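Calcium uptake protein 3, mitochondrial (Homo sapiens, PDB 6AGI) senses matrix calcium through its EF-hands and regulates the mitochondrial calcium uniporter channel in the central nervous system and skeletal muscle, working as a disulfide-linked heterodimer with MICU1. Local coordinates at the interface of chains A and B. Residues are numbered along the deposited sequence; one frame, centred on the assembly and turned at random. Chains: chain A/B, Calcium uptake protein 3, mitochondrial.

The interface of chains A and B. Residues chain A 94, 98, 101; chain B 314-315, 318.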
ATOM      1  N   LEU A  94      10.939 -13.937 -14.375  1.00 42.67           N
ATOM      2  CA  LEU A  94       9.814 -13.314 -13.682  1.00 38.42           C
ATOM      3  C   LEU A  94      10.082 -13.230 -12.185  1.00 40.83           C
ATOM      4  O   LEU A  94      10.008 -12.143 -11.583  1.00 33.67           O
ATOM      5  CB  LEU A  94       8.522 -14.095 -13.951  1.00 39.68           C
ATOM      6  CG  LEU A  94       7.969 -14.019 -15.380  1.00 43.15           C
ATOM      7  CD1 LEU A  94       6.468 -14.226 -15.383  1.00 49.88           C
ATOM      8  CD2 LEU A  94       8.331 -12.711 -16.102  1.00 41.40           C
ATOM      9  N   CYS A  98      10.219  -9.723  -9.851  1.00 36.80           N
ATOM     10  CA  CYS A  98       9.357  -9.632  -8.679  1.00 41.01           C
ATOM     11  C   CYS A  98      10.186  -9.402  -7.420  1.00 37.82           C
ATOM     12  O   CYS A  98       9.857  -8.540  -6.596  1.00 26.01           O
ATOM     13  CB  CYS A  98       8.520 -10.928  -8.620  1.00 42.49           C
ATOM     14  SG  CYS A  98       7.612 -11.251  -7.159  1.00 48.19           S
ATOM     15  N   THR A 101      11.171  -5.834  -6.968  1.00 40.20           N
ATOM     16  CA  THR A 101      10.190  -4.858  -6.489  1.00 33.48           C
ATOM     17  C   THR A 101       9.695  -5.096  -5.051  1.00 26.56           C
ATOM     18  O   THR A 101       9.068  -4.195  -4.479  1.00 22.94           O
ATOM     19  CB  THR A 101       8.994  -4.775  -7.471  1.00 26.91           C
ATOM     20  OG1 THR A 101       8.304  -6.041  -7.569  1.00 29.57           O
ATOM     21  CG2 THR A 101       9.479  -4.338  -8.851  1.00 35.39           C
TER
ATOM     22  N   ASN B 314       1.985 -10.926  -6.656  1.00 46.58           N
ATOM     23  CA  ASN B 314       2.795 -10.217  -7.629  1.00 44.66           C
ATOM     24  C   ASN B 314       3.317 -11.131  -8.716  1.00 38.89           C
ATOM     25  O   ASN B 314       3.406 -10.732  -9.878  1.00 44.00           O
ATOM     26  CB  ASN B 314       3.961  -9.504  -6.939  1.00 51.47           C
ATOM     27  CG  ASN B 314       4.847  -8.748  -7.913  1.00 59.06           C
ATOM     28  OD1 ASN B 314       5.931  -8.290  -7.553  1.00 64.13           O
ATOM     29  ND2 ASN B 314       4.389  -8.612  -9.154  1.00 56.49           N
ATOM     30  N   MET B 315       3.668 -12.352  -8.350  1.00 50.38           N
ATOM     31  CA  MET B 315       4.191 -13.278  -9.346  1.00 46.58           C
ATOM     32  C   MET B 315       3.125 -13.596 -10.384  1.00 57.84           C
ATOM     33  O   MET B 315       3.423 -13.672 -11.584  1.00 53.13           O
ATOM     34  CB  MET B 315       4.646 -14.568  -8.652  1.00 48.15           C
ATOM     35  CG  MET B 315       6.155 -14.846  -8.620  1.00 51.23           C
ATOM     36  SD  MET B 315       6.968 -14.661 -10.207  1.00 46.67           S
ATOM     37  CE  MET B 315       6.951 -16.320 -10.846  1.00 48.93           C
ATOM     38  N   PHE B 318       2.914 -10.392 -12.737  1.00 62.49           N
ATOM     39  CA  PHE B 318       3.993 -10.302 -13.721  1.00 58.61           C
ATOM     40  C   PHE B 318       3.752 -11.236 -14.899  1.00 57.06           C
ATOM     41  O   PHE B 318       4.229 -10.966 -16.009  1.00 53.70           O
ATOM     42  CB  PHE B 318       5.357 -10.564 -13.077  1.00 51.91           C
ATOM     43  CG  PHE B 318       6.022  -9.315 -12.556  1.00 45.60           C
ATOM     44  CD1 PHE B 318       6.669  -8.442 -13.416  1.00 52.44           C
ATOM     45  CD2 PHE B 318       5.963  -8.991 -11.213  1.00 48.24           C
ATOM     46  CE1 PHE B 318       7.264  -7.272 -12.939  1.00 49.67           C
ATOM     47  CE2 PHE B 318       6.548  -7.829 -10.730  1.00 46.12           C
ATOM     48  CZ  PHE B 318       7.201  -6.972 -11.592  1.00 51.89           C
TER
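With SG anti to the backbone N (chi1 169°), A:Cys98 points its thiol at B:Asn314, whose CG is likewise anti to its own N (chi1 180°) and carries the carboxamide toward chain A. The two side chains meet where helix 90-101 of chain A packs on the helical segment 314-318 of chain B, part of a two-fold symmetric interface between identical chains. B:Met315 and B:Phe318 fall within the roughly bounded C-terminal EF-hand pair region of this MICU3 fragment. Here A:Leu94, A:Cys98 and A:Thr101, spaced about a turn apart, form one stripe of the helix.

The polar link is slight: A:Cys98 SG lies 3.4 Å from the amide oxygen OD1 of B:Asn314, a weak hydrogen bond with the thiol as donor. The hydroxyl OG1 of A:Thr101 also lies near this oxygen, but no bond to OD1 is assigned; it makes a hydrogen bond within its own helix, to the carbonyl O of A:Cys98 at 3.1 Å. The hydroxyl meets this carbonyl at a C=O...OG1 angle of 119°, tilted somewhat from the carbonyl plane, and the bond should hold it beside the amide.

The phenyl ring of B:Phe318 brings its CE2 rim to 3.9 Å from CA of A:Cys98. The backbone N of A:Cys98 sits above one ring face, offset toward the rim. CG of B:Asn314 lies in the ring plane and extends its edge, so ring and carboxamide form one surface on which A:Cys98 rests, CB near CD2 and SG near OD1.

B:Met315 bends at chi2 and chi3 and sets its thioether against A:Leu94, with SD 4.1 Å from CB; its CG borders the thiol of A:Cys98. The patch is therefore mainly van der Waals in character, with a small polar corner at the amide. MICU3 is known to pair with MICU1, so this homodimer may not be the physiological assembly, although it could resemble the heterodimeric contact. At the leucine end, CD1 of A:Leu94 reaches 4.0 Å from the backbone O of B:Phe318.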